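Local coordinates for protein phosphoethanolamine N-methyltransferase 1 (Haemonchus contortus, PDB 4KRG) that probably transfers a methyl group from S-adenosylmethionine to the nitrogen of phosphoethanolamine, a step in nematode phosphocholine biosynthesis, at residues Leu134-Val139 with Asn254-Ile259; Arg200-Asp203 with Lys207-Lys210; Thr378-Thr383 with Glu387-Ile392. All coordinates share one frame; numbering follows the deposited sequence. Where two conformers were deposited one is given.

Contact 1: Leu134-Val139 with Asn254-Ile259; sequences LSDREV and NLFSQI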
ATOM      1  N   LEU A 134     -15.104 -10.268  -3.924  1.00 19.35           N
ATOM      2  CA  LEU A 134     -15.755  -9.929  -5.189  1.00 19.85           C
ATOM      3  C   LEU A 134     -14.942 -10.471  -6.364  1.00 20.24           C
ATOM      4  O   LEU A 134     -13.741 -10.660  -6.240  1.00 20.20           O
ATOM      5  CB  LEU A 134     -15.895  -8.414  -5.336  1.00 19.56           C
ATOM      6  CG  LEU A 134     -16.720  -7.677  -4.282  1.00 22.43           C
ATOM      7  CD1 LEU A 134     -16.761  -6.185  -4.567  1.00 24.59           C
ATOM      8  CD2 LEU A 134     -18.119  -8.231  -4.223  1.00 25.01           C
ATOM      9  N   SER A 135     -15.586 -10.718  -7.504  1.00 20.70           N
ATOM     10  CA  SER A 135     -14.850 -11.121  -8.703  1.00 21.66           C
ATOM     11  C   SER A 135     -14.146  -9.899  -9.265  1.00 20.51           C
ATOM     12  O   SER A 135     -14.449  -8.776  -8.870  1.00 18.89           O
ATOM     13  CB  SER A 135     -15.789 -11.695  -9.756  1.00 23.38           C
ATOM     14  OG  SER A 135     -16.673 -10.693 -10.221  1.00 24.40           O
ATOM     15  N   ASP A 136     -13.208 -10.121 -10.179  1.00 21.13           N
ATOM     16  CA  ASP A 136     -12.490  -9.021 -10.814  1.00 21.81           C
ATOM     17  C   ASP A 136     -13.431  -8.011 -11.461  1.00 24.15           C
ATOM     18  O   ASP A 136     -13.224  -6.803 -11.347  1.00 25.02           O
ATOM     19  CB  ASP A 136     -11.501  -9.551 -11.858  1.00 23.08           C
ATOM     20  CG  ASP A 136     -10.215 -10.057 -11.245  1.00 24.85           C
ATOM     21  OD1 ASP A 136     -10.176 -10.276 -10.018  1.00 24.20           O
ATOM     22  OD2 ASP A 136      -9.241 -10.243 -12.000  1.00 28.20           O
ATOM     23  N   ARG A 137     -14.471  -8.493 -12.136  1.00 24.83           N
ATOM     24  CA  ARG A 137     -15.397  -7.574 -12.786  1.00 24.59           C
ATOM     25  C   ARG A 137     -16.183  -6.770 -11.759  1.00 22.78           C
ATOM     26  O   ARG A 137     -16.403  -5.572 -11.934  1.00 22.90           O
ATOM     27  CB  ARG A 137     -16.355  -8.298 -13.733  1.00 26.26           C
ATOM     28  CG  ARG A 137     -17.049  -7.339 -14.689  1.00 28.24           C
ATOM     29  CD  ARG A 137     -17.949  -8.047 -15.695  1.00 32.56           C
ATOM     30  NE  ARG A 137     -18.461  -7.114 -16.697  1.00 37.00           N
ATOM     31  CZ  ARG A 137     -17.980  -7.005 -17.932  1.00 42.51           C
ATOM     32  NH1 ARG A 137     -16.984  -7.783 -18.331  1.00 39.47           N
ATOM     33  NH2 ARG A 137     -18.503  -6.123 -18.773  1.00 48.69           N
ATOM     34  N   GLU A 138     -16.590  -7.429 -10.678  1.00 24.36           N
ATOM     35  CA  GLU A 138     -17.322  -6.773  -9.597  1.00 21.93           C
ATOM     36  C   GLU A 138     -16.496  -5.713  -8.863  1.00 20.95           C
ATOM     37  O   GLU A 138     -17.031  -4.675  -8.470  1.00 20.86           O
ATOM     38  CB  GLU A 138     -17.853  -7.811  -8.608  1.00 23.10           C
ATOM     39  CG  GLU A 138     -18.952  -8.688  -9.185  1.00 23.72           C
ATOM     40  CD  GLU A 138     -19.217  -9.934  -8.358  1.00 25.35           C
ATOM     41  OE1 GLU A 138     -18.412 -10.246  -7.451  1.00 26.03           O
ATOM     42  OE2 GLU A 138     -20.235 -10.606  -8.618  1.00 23.82           O
ATOM     43  N   VAL A 139     -15.204  -5.980  -8.670  1.00 21.24           N
ATOM     44  CA  VAL A 139     -14.304  -5.010  -8.055  1.00 20.09           C
ATOM     45  C   VAL A 139     -14.300  -3.719  -8.869  1.00 21.63           C
ATOM     46  O   VAL A 139     -14.441  -2.622  -8.322  1.00 21.62           O
ATOM     47  CB  VAL A 139     -12.860  -5.557  -7.939  1.00 20.58           C
ATOM     48  CG1 VAL A 139     -11.890  -4.444  -7.565  1.00 18.62           C
ATOM     49  CG2 VAL A 139     -12.792  -6.662  -6.901  1.00 21.52           C
ATOM     50  N   ASN A 254      -9.467  -6.321 -18.805  1.00 28.59           N
ATOM     51  CA  ASN A 254      -8.329  -6.909 -19.503  1.00 28.98           C
ATOM     52  C   ASN A 254      -7.033  -6.690 -18.741  1.00 28.05           C
ATOM     53  O   ASN A 254      -6.231  -7.606 -18.576  1.00 28.12           O
ATOM     54  CB  ASN A 254      -8.184  -6.306 -20.894  1.00 30.74           C
ATOM     55  CG  ASN A 254      -6.966  -6.830 -21.624  1.00 32.70           C
ATOM     56  OD1 ASN A 254      -6.673  -8.026 -21.586  1.00 33.84           O
ATOM     57  ND2 ASN A 254      -6.238  -5.933 -22.279  1.00 31.95           N
ATOM     58  N   LEU A 255      -6.835  -5.465 -18.278  1.00 27.12           N
ATOM     59  CA  LEU A 255      -5.631  -5.125 -17.547  1.00 26.00           C
ATOM     60  C   LEU A 255      -5.574  -5.819 -16.190  1.00 27.10           C
ATOM     61  O   LEU A 255      -4.578  -6.451 -15.842  1.00 25.88           O
ATOM     62  CB  LEU A 255      -5.538  -3.613 -17.376  1.00 26.39           C
ATOM     63  CG  LEU A 255      -5.417  -2.834 -18.681  1.00 28.83           C
ATOM     64  CD1 LEU A 255      -5.468  -1.357 -18.408  1.00 29.83           C
ATOM     65  CD2 LEU A 255      -4.121  -3.186 -19.377  1.00 28.81           C
ATOM     66  N   PHE A 256      -6.657  -5.701 -15.433  1.00 25.52           N
ATOM     67  CA  PHE A 256      -6.712  -6.170 -14.056  1.00 23.65           C
ATOM     68  C   PHE A 256      -6.644  -7.696 -13.980  1.00 26.64           C
ATOM     69  O   PHE A 256      -6.044  -8.247 -13.062  1.00 28.46           O
ATOM     70  CB  PHE A 256      -7.997  -5.634 -13.404  1.00 23.69           C
ATOM     71  CG  PHE A 256      -8.079  -5.825 -11.909  1.00 21.63           C
ATOM     72  CD1 PHE A 256      -7.063  -5.391 -11.071  1.00 20.50           C
ATOM     73  CD2 PHE A 256      -9.211  -6.392 -11.341  1.00 22.43           C
ATOM     74  CE1 PHE A 256      -7.169  -5.550  -9.690  1.00 20.40           C
ATOM     75  CE2 PHE A 256      -9.321  -6.553  -9.969  1.00 23.52           C
ATOM     76  CZ  PHE A 256      -8.298  -6.133  -9.142  1.00 20.91           C
ATOM     77  N   SER A 257      -7.240  -8.374 -14.957  1.00 24.04           N
ATOM     78  CA  SER A 257      -7.368  -9.834 -14.917  1.00 26.65           C
ATOM     79  C   SER A 257      -6.238 -10.590 -15.602  1.00 27.92           C
ATOM     80  O   SER A 257      -5.892 -11.697 -15.190  1.00 27.51           O
ATOM     81  CB  SER A 257      -8.697 -10.282 -15.537  1.00 25.99           C
ATOM     82  OG  SER A 257      -9.774 -10.102 -14.639  1.00 30.27           O
ATOM     83  N   GLN A 258      -5.678 -10.002 -16.655  1.00 30.34           N
ATOM     84  CA  GLN A 258      -4.685 -10.698 -17.474  1.00 35.13           C
ATOM     85  C   GLN A 258      -3.324  -9.995 -17.592  1.00 37.19           C
ATOM     86  O   GLN A 258      -2.300 -10.553 -17.195  1.00 39.28           O
ATOM     87  CB  GLN A 258      -5.254 -10.983 -18.868  1.00 40.46           C
ATOM     88  CG  GLN A 258      -5.602 -12.451 -19.125  1.00 46.52           C
ATOM     89  CD  GLN A 258      -6.748 -12.956 -18.263  1.00 47.67           C
ATOM     90  OE1 GLN A 258      -7.847 -12.400 -18.281  1.00 47.92           O
ATOM     91  NE2 GLN A 258      -6.493 -14.017 -17.502  1.00 48.05           N
ATOM     92  N   ILE A 259      -3.318  -8.782 -18.139  1.00 26.82           N
ATOM     93  CA  ILE A 259      -2.077  -8.060 -18.433  1.00 28.18           C
ATOM     94  C   ILE A 259      -1.196  -7.809 -17.200  1.00 28.20           C
ATOM     95  O   ILE A 259      -0.011  -8.164 -17.181  1.00 26.75           O
ATOM     96  CB  ILE A 259      -2.360  -6.698 -19.103  1.00 27.62           C
ATOM     97  CG1 ILE A 259      -3.169  -6.870 -20.396  1.00 29.71           C
ATOM     98  CG2 ILE A 259      -1.056  -5.955 -19.362  1.00 29.35           C
ATOM     99  CD1 ILE A 259      -2.403  -7.505 -21.549  1.00 32.49           C
TER
HETATM  100  O   HOH W   1      -6.884  -9.758 -10.834  1.00 23.94           O
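D136 reaches over from the first turn of helix 136-149 and is met by S257 and F256 of helix 249-271. Its OD2 accepts a hydrogen bond from S257 OG at 2.7 Å, through the lone pair that faces away from OD1. A bound water gives a second bond to the same OD2 and also donates to the backbone O of F256, 2.8 Å away, so the carboxylate is tied to the helix both directly and through water. That water lies over the centre of one face of the F256 ring, 4.0 Å above its plane. The other carboxylate oxygen, OD1, forms a salt bridge with R187, which leaves the group little freedom to rotate. F256 has CG anti to its backbone N (chi1 -169°), and this carries the ring up to D136, where CD2 comes within 3.8 Å of D136 CG with ring and carboxylate planes 43° apart. One turn deeper, V139 CG1 packs on F256 CE2 at 4.1 Å. Just before the helix, S135 OG accepts from E138 N while E138 OE1 accepts from S135 N: a capping box opening helix 136-149 of the Rossmann-like methyltransferase domain, right after L134, which touches the bound S-adenosylhomocysteine.

Contact 2: Arg200-Asp203 with Lys207-Lys210; sequences RYRD and KMWK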
ATOM      1  N   ARG A 200     -10.757   6.092 -14.955  1.00 24.16           N
ATOM      2  CA  ARG A 200     -11.193   7.403 -15.412  1.00 23.80           C
ATOM      3  C   ARG A 200     -12.699   7.326 -15.577  1.00 27.35           C
ATOM      4  O   ARG A 200     -13.193   6.561 -16.402  1.00 30.54           O
ATOM      5  CB  ARG A 200     -10.549   7.748 -16.753  1.00 24.53           C
ATOM      6  CG  ARG A 200      -9.040   7.863 -16.720  1.00 25.44           C
ATOM      7  CD  ARG A 200      -8.604   8.986 -15.814  1.00 25.97           C
ATOM      8  NE  ARG A 200      -7.155   9.136 -15.802  1.00 28.91           N
ATOM      9  CZ  ARG A 200      -6.336   8.419 -15.042  1.00 27.17           C
ATOM     10  NH1 ARG A 200      -6.819   7.493 -14.226  1.00 24.68           N
ATOM     11  NH2 ARG A 200      -5.032   8.632 -15.105  1.00 32.11           N
ATOM     12  N   TYR A 201     -13.425   8.116 -14.796  1.00 27.45           N
ATOM     13  CA  TYR A 201     -14.885   8.077 -14.803  1.00 26.91           C
ATOM     14  C   TYR A 201     -15.491   9.408 -15.231  1.00 26.52           C
ATOM     15  O   TYR A 201     -15.159  10.454 -14.668  1.00 26.59           O
ATOM     16  CB  TYR A 201     -15.389   7.715 -13.406  1.00 26.66           C
ATOM     17  CG  TYR A 201     -16.889   7.812 -13.215  1.00 29.22           C
ATOM     18  CD1 TYR A 201     -17.717   6.756 -13.554  1.00 28.01           C
ATOM     19  CD2 TYR A 201     -17.476   8.958 -12.674  1.00 30.31           C
ATOM     20  CE1 TYR A 201     -19.087   6.839 -13.374  1.00 30.57           C
ATOM     21  CE2 TYR A 201     -18.846   9.046 -12.490  1.00 29.51           C
ATOM     22  CZ  TYR A 201     -19.644   7.986 -12.842  1.00 29.16           C
ATOM     23  OH  TYR A 201     -21.003   8.066 -12.663  1.00 30.78           O
ATOM     24  N   ARG A 202     -16.381   9.365 -16.220  1.00 28.31           N
ATOM     25  CA  ARG A 202     -17.143  10.547 -16.603  1.00 31.19           C
ATOM     26  C   ARG A 202     -18.500  10.522 -15.919  1.00 30.98           C
ATOM     27  O   ARG A 202     -19.273   9.578 -16.096  1.00 30.92           O
ATOM     28  CB  ARG A 202     -17.341  10.622 -18.116  1.00 37.38           C
ATOM     29  CG  ARG A 202     -17.967  11.934 -18.576  1.00 44.16           C
ATOM     30  CD  ARG A 202     -18.099  12.037 -20.099  1.00 52.38           C
ATOM     31  NE  ARG A 202     -16.833  12.342 -20.768  1.00 57.67           N
ATOM     32  CZ  ARG A 202     -16.367  13.571 -20.985  1.00 59.56           C
ATOM     33  NH1 ARG A 202     -17.059  14.627 -20.585  1.00 61.86           N
ATOM     34  NH2 ARG A 202     -15.206  13.746 -21.603  1.00 57.43           N
ATOM     35  N   ASP A 203     -18.795  11.558 -15.140  1.00 28.88           N
ATOM     36  CA  ASP A 203     -20.058  11.595 -14.416  1.00 28.11           C
ATOM     37  C   ASP A 203     -21.226  12.052 -15.303  1.00 30.93           C
ATOM     38  O   ASP A 203     -21.051  12.280 -16.501  1.00 31.69           O
ATOM     39  CB  ASP A 203     -19.940  12.378 -13.089  1.00 26.81           C
ATOM     40  CG  ASP A 203     -19.745  13.882 -13.276  1.00 29.71           C
ATOM     41  OD1 ASP A 203     -20.085  14.431 -14.341  1.00 31.97           O
ATOM     42  OD2 ASP A 203     -19.272  14.534 -12.320  1.00 28.46           O
ATOM     43  N   LYS A 207     -18.223  15.331 -16.541  1.00 35.32           N
ATOM     44  CA  LYS A 207     -16.916  15.663 -15.986  1.00 34.86           C
ATOM     45  C   LYS A 207     -16.098  14.405 -15.725  1.00 31.28           C
ATOM     46  O   LYS A 207     -16.646  13.383 -15.310  1.00 31.92           O
ATOM     47  CB  LYS A 207     -17.065  16.497 -14.714  1.00 34.97           C
ATOM     48  CG  LYS A 207     -17.468  17.937 -14.982  1.00 38.91           C
ATOM     49  CD  LYS A 207     -17.624  18.720 -13.694  1.00 40.53           C
ATOM     50  CE  LYS A 207     -17.827  20.202 -13.965  1.00 45.17           C
ATOM     51  NZ  LYS A 207     -17.978  20.969 -12.696  1.00 46.25           N
HETATM   52  N   MSE A 208     -14.792  14.486 -15.966  0.78 30.65           N
HETATM   53  CA  MSE A 208     -13.912  13.333 -15.810  0.78 29.35           C
HETATM   54  C   MSE A 208     -13.277  13.298 -14.425  0.78 28.39           C
HETATM   55  O   MSE A 208     -12.951  14.336 -13.854  0.78 29.15           O
HETATM   56  CB  MSE A 208     -12.809  13.343 -16.872  0.78 31.00           C
HETATM   57  CG  MSE A 208     -12.124  11.997 -17.081  0.78 26.99           C
HETATM   58 SE   MSE A 208     -13.341  10.666 -17.823  0.78 41.70          SE
HETATM   59  CE  MSE A 208     -14.062  11.789 -19.219  0.78 42.13           C
ATOM     60  N   TRP A 209     -13.097  12.096 -13.891  1.00 26.05           N
ATOM     61  CA  TRP A 209     -12.478  11.936 -12.587  1.00 22.82           C
ATOM     62  C   TRP A 209     -11.435  10.836 -12.589  1.00 23.39           C
ATOM     63  O   TRP A 209     -11.484   9.921 -13.406  1.00 26.75           O
ATOM     64  CB  TRP A 209     -13.541  11.654 -11.533  1.00 22.10           C
ATOM     65  CG  TRP A 209     -14.552  12.743 -11.466  1.00 26.01           C
ATOM     66  CD1 TRP A 209     -15.738  12.804 -12.130  1.00 27.82           C
ATOM     67  CD2 TRP A 209     -14.438  13.944 -10.711  1.00 27.50           C
ATOM     68  NE1 TRP A 209     -16.385  13.975 -11.825  1.00 29.74           N
ATOM     69  CE2 TRP A 209     -15.613  14.696 -10.952  1.00 29.09           C
ATOM     70  CE3 TRP A 209     -13.481  14.467  -9.844  1.00 28.08           C
ATOM     71  CZ2 TRP A 209     -15.836  15.935 -10.360  1.00 31.05           C
ATOM     72  CZ3 TRP A 209     -13.701  15.691  -9.258  1.00 29.64           C
ATOM     73  CH2 TRP A 209     -14.870  16.414  -9.517  1.00 31.24           C
ATOM     74  N   LYS A 210     -10.479  10.947 -11.677  1.00 23.65           N
ATOM     75  CA  LYS A 210      -9.521   9.884 -11.442  1.00 22.09           C
ATOM     76  C   LYS A 210      -9.305   9.748  -9.951  1.00 21.71           C
ATOM     77  O   LYS A 210      -9.735  10.595  -9.168  1.00 21.39           O
ATOM     78  CB  LYS A 210      -8.193  10.158 -12.149  1.00 22.57           C
ATOM     79  CG  LYS A 210      -7.448  11.385 -11.662  1.00 22.78           C
ATOM     80  CD  LYS A 210      -6.198  11.589 -12.508  1.00 26.17           C
ATOM     81  CE  LYS A 210      -5.537  12.918 -12.209  1.00 25.09           C
ATOM     82  NZ  LYS A 210      -4.328  13.103 -13.051  1.00 26.64           N
TER
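The indole of W209 points its N-H at D203, NE1 to OD2 at 3.0 Å, with the carboxylate oxygen close to the ring plane. Seen from the acid, the same bond arrives from above the carboxylate plane, and the two flat groups are turned 51° against each other. The other oxygen, OD1, takes the backbone N of K207 at 3.0 Å, again from above the plane, and the N of D205 as well. D203 can serve all three because its CG stands between backbone N and carbonyl carbon (chi1 70°), which turns the carboxylate back across the hairpin. Y201 shares a face of the sheet with W209 and offers its ring edge, CD2 lying 4.3 Å from W209 CD1. Beneath them this antiparallel pair is hydrogen-bonded both ways, Y201 N to W209 O at 3.0 Å and W209 N to Y201 O at 2.7 Å. On the other face R200 and K210 run side by side, with K210 CB over one face of the guanidinium, 3.6 Å from R200 NH1. That NH1 bonds to R197 O, and NE makes a salt bridge with D244. The hairpin of strands 200-202 and 208-218 lays Y201 and W209 on M147 of helix 136-149, while K238 of the adjoining strand 231-240 makes a cation-pi contact with the indole.

Contact 3: Thr378-Thr383 with Glu387-Ile392; sequences TELLAT and ESINSI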
ATOM      1  N   THR A 378      18.549   5.928  -3.267  1.00 14.48           N
ATOM      2  CA  THR A 378      19.118   5.780  -4.597  1.00 15.58           C
ATOM      3  C   THR A 378      18.318   6.694  -5.527  1.00 19.21           C
ATOM      4  O   THR A 378      17.111   6.815  -5.362  1.00 21.89           O
ATOM      5  CB  THR A 378      19.051   4.303  -5.085  1.00 17.25           C
ATOM      6  OG1 THR A 378      17.718   3.802  -4.940  1.00 17.74           O
ATOM      7  CG2 THR A 378      19.996   3.410  -4.278  1.00 16.32           C
ATOM      8  N   GLU A 379      18.983   7.348  -6.480  1.00 16.64           N
ATOM      9  CA  GLU A 379      18.309   8.164  -7.503  1.00 17.03           C
ATOM     10  C   GLU A 379      17.475   9.348  -6.998  1.00 18.35           C
ATOM     11  O   GLU A 379      16.509   9.738  -7.656  1.00 20.52           O
ATOM     12  CB  GLU A 379      17.400   7.299  -8.383  1.00 15.63           C
ATOM     13  CG  GLU A 379      18.095   6.274  -9.211  1.00 15.62           C
ATOM     14  CD  GLU A 379      17.127   5.465 -10.047  1.00 19.24           C
ATOM     15  OE1 GLU A 379      16.302   4.727  -9.465  1.00 18.71           O
ATOM     16  OE2 GLU A 379      17.177   5.580 -11.288  1.00 20.73           O
ATOM     17  N   LEU A 380      17.833   9.927  -5.859  1.00 17.41           N
ATOM     18  CA  LEU A 380      17.069  11.063  -5.328  1.00 18.03           C
ATOM     19  C   LEU A 380      17.131  12.291  -6.231  1.00 16.67           C
ATOM     20  O   LEU A 380      16.100  12.794  -6.673  1.00 17.48           O
ATOM     21  CB  LEU A 380      17.543  11.440  -3.923  1.00 18.62           C
ATOM     22  CG  LEU A 380      16.751  12.577  -3.267  1.00 19.39           C
ATOM     23  CD1 LEU A 380      15.356  12.108  -2.851  1.00 17.41           C
ATOM     24  CD2 LEU A 380      17.508  13.154  -2.080  1.00 18.97           C
ATOM     25  N   LEU A 381      18.342  12.778  -6.490  1.00 19.16           N
ATOM     26  CA  LEU A 381      18.530  13.961  -7.330  1.00 18.53           C
ATOM     27  C   LEU A 381      18.113  13.683  -8.772  1.00 21.51           C
ATOM     28  O   LEU A 381      17.639  14.574  -9.471  1.00 25.57           O
ATOM     29  CB  LEU A 381      19.986  14.429  -7.293  1.00 19.48           C
ATOM     30  CG  LEU A 381      20.688  14.466  -5.935  1.00 20.88           C
ATOM     31  CD1 LEU A 381      22.112  14.980  -6.078  1.00 25.07           C
ATOM     32  CD2 LEU A 381      19.933  15.325  -4.962  1.00 20.89           C
ATOM     33  N   ALA A 382      18.284  12.437  -9.200  1.00 19.57           N
ATOM     34  CA  ALA A 382      17.997  12.045 -10.571  1.00 21.10           C
ATOM     35  C   ALA A 382      16.505  12.120 -10.901  1.00 22.93           C
ATOM     36  O   ALA A 382      16.127  12.454 -12.021  1.00 24.57           O
ATOM     37  CB  ALA A 382      18.535  10.643 -10.832  1.00 20.28           C
ATOM     38  N   THR A 383      15.658  11.823  -9.918  1.00 23.12           N
ATOM     39  CA  THR A 383      14.221  11.681 -10.165  1.00 22.11           C
ATOM     40  C   THR A 383      13.328  12.759  -9.537  1.00 24.58           C
ATOM     41  O   THR A 383      12.176  12.921  -9.945  1.00 26.50           O
ATOM     42  CB  THR A 383      13.702  10.295  -9.719  1.00 18.69           C
ATOM     43  OG1 THR A 383      13.724  10.209  -8.292  1.00 18.35           O
ATOM     44  CG2 THR A 383      14.560   9.189 -10.296  1.00 18.04           C
ATOM     45  N   GLU A 387      12.160  21.474  -5.176  1.00 25.43           N
ATOM     46  CA  GLU A 387      11.059  21.738  -4.263  1.00 26.19           C
ATOM     47  C   GLU A 387      10.757  20.543  -3.351  1.00 23.45           C
ATOM     48  O   GLU A 387      10.581  20.717  -2.154  1.00 25.18           O
ATOM     49  CB  GLU A 387       9.811  22.181  -5.030  1.00 32.15           C
ATOM     50  CG  GLU A 387       8.628  22.500  -4.131  1.00 42.49           C
ATOM     51  CD  GLU A 387       7.620  23.441  -4.775  1.00 51.31           C
ATOM     52  OE1 GLU A 387       8.018  24.253  -5.642  1.00 54.70           O
ATOM     53  OE2 GLU A 387       6.426  23.374  -4.405  1.00 53.81           O
ATOM     54  N   SER A 388      10.736  19.330  -3.902  1.00 21.86           N
ATOM     55  CA  SER A 388      10.466  18.118  -3.121  0.65 20.54           C
ATOM     56  C   SER A 388      11.627  17.757  -2.204  1.00 19.91           C
ATOM     57  O   SER A 388      11.440  17.340  -1.065  1.00 21.00           O
ATOM     58  CB  SER A 388      10.181  16.924  -4.038  0.65 20.42           C
ATOM     59  OG  SER A 388       8.937  17.049  -4.695  0.65 23.06           O
ATOM     60  N   ILE A 389      12.838  17.893  -2.725  1.00 19.95           N
ATOM     61  CA  ILE A 389      14.020  17.552  -1.949  1.00 18.64           C
ATOM     62  C   ILE A 389      14.172  18.497  -0.756  1.00 18.86           C
ATOM     63  O   ILE A 389      14.470  18.068   0.355  1.00 21.41           O
ATOM     64  CB  ILE A 389      15.291  17.563  -2.818  1.00 20.69           C
ATOM     65  CG1 ILE A 389      15.198  16.471  -3.883  1.00 22.15           C
ATOM     66  CG2 ILE A 389      16.519  17.365  -1.958  1.00 20.25           C
ATOM     67  CD1 ILE A 389      16.407  16.378  -4.791  1.00 23.90           C
ATOM     68  N   ASN A 390      13.939  19.781  -0.984  1.00 20.99           N
ATOM     69  CA  ASN A 390      14.016  20.762   0.089  1.00 22.34           C
ATOM     70  C   ASN A 390      13.061  20.453   1.242  1.00 21.78           C
ATOM     71  O   ASN A 390      13.312  20.825   2.381  1.00 25.16           O
ATOM     72  CB  ASN A 390      13.757  22.165  -0.455  1.00 25.34           C
ATOM     73  CG  ASN A 390      14.043  23.239   0.567  1.00 30.11           C
ATOM     74  OD1 ASN A 390      15.170  23.362   1.053  1.00 30.70           O
ATOM     75  ND2 ASN A 390      13.028  24.030   0.896  1.00 31.48           N
ATOM     76  N   SER A 391      11.971  19.756   0.948  1.00 21.36           N
ATOM     77  CA  SER A 391      10.956  19.492   1.962  1.00 20.53           C
ATOM     78  C   SER A 391      11.247  18.242   2.777  1.00 19.62           C
ATOM     79  O   SER A 391      10.510  17.915   3.700  1.00 22.20           O
ATOM     80  CB  SER A 391       9.578  19.383   1.319  1.00 24.42           C
ATOM     81  OG  SER A 391       9.567  18.363   0.344  1.00 27.56           O
ATOM     82  N   ILE A 392      12.317  17.538   2.437  1.00 20.50           N
ATOM     83  CA  ILE A 392      12.695  16.345   3.184  1.00 19.66           C
ATOM     84  C   ILE A 392      12.965  16.698   4.650  1.00 21.44           C
ATOM     85  O   ILE A 392      12.577  15.966   5.558  1.00 19.48           O
ATOM     86  CB  ILE A 392      13.903  15.647   2.531  1.00 19.41           C
ATOM     87  CG1 ILE A 392      13.456  14.909   1.262  1.00 18.10           C
ATOM     88  CG2 ILE A 392      14.547  14.671   3.485  1.00 21.26           C
ATOM     89  CD1 ILE A 392      14.604  14.459   0.362  1.00 17.90           C
TER
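I389 pushes the CD1 end of its side chain into the notch between L380 and L381, two neighbours on the short helix 380-383. The methyl comes 3.7 Å from L381 CD2 and 4.1 Å from L380 CG, and it also rests near the backbone O of L380, so part of the notch wall is main chain. I389 is stretched out to get there, its chi2 close to 180°, and it meets L380 tip to tip but L381 at about a right angle. L381 starts out pointing away from the opposing helix. With CG anti to the carbonyl carbon (chi1 -44°), its CD2 branch comes back to close the side of the notch. The second bump is I392 CD1, which sits against the forked end of L380, 4.0 Å from CD2 and 4.1 Å from CD1. L380 thus bulges in its own right, reaching toward both I389 and I392, which are three residues apart. All this takes place just after strand 372-378, in a part of the chain whose run of parallel strands and covering helices is consistent with the second methyltransferase-like domain of a di-domain enzyme. Helix 380-383 is short, and polar bonds hold its start: E406 of strand 400-408 accepts from L381 N and A382 N through its two carboxylate oxygens, and T383 OG1 returns to E379 O at 2.9 Å. On the facing side, I392 N bonds to I389 O at 3.0 Å, a tight turn that presents both isoleucines to L380. Behind the leucines lies L404, touched by both. L358 of helix 358-367 also borders L380, V416 and M420 of helix 413-422 border L381, and I362 presses on I392.

Contacts 1 and 2 belong to the same half of the protein and share helix 136-149: contact 1 uses its first turn, while the aromatic face of contact 2 lies on M147 further along. Their centres are 20 Å apart and they do not touch. Contact 3 is about 35 Å from contact 1, centre to centre, in the other half. It is the most buried of the three and purely apolar across its segments, one helix packed on the next. Contact 1, partly buried, mixes a carboxylate, a hydroxyl and water with a ring. Contact 2, partly open to solvent, relies on backbone pairing and one aspartate near the hairpin turn.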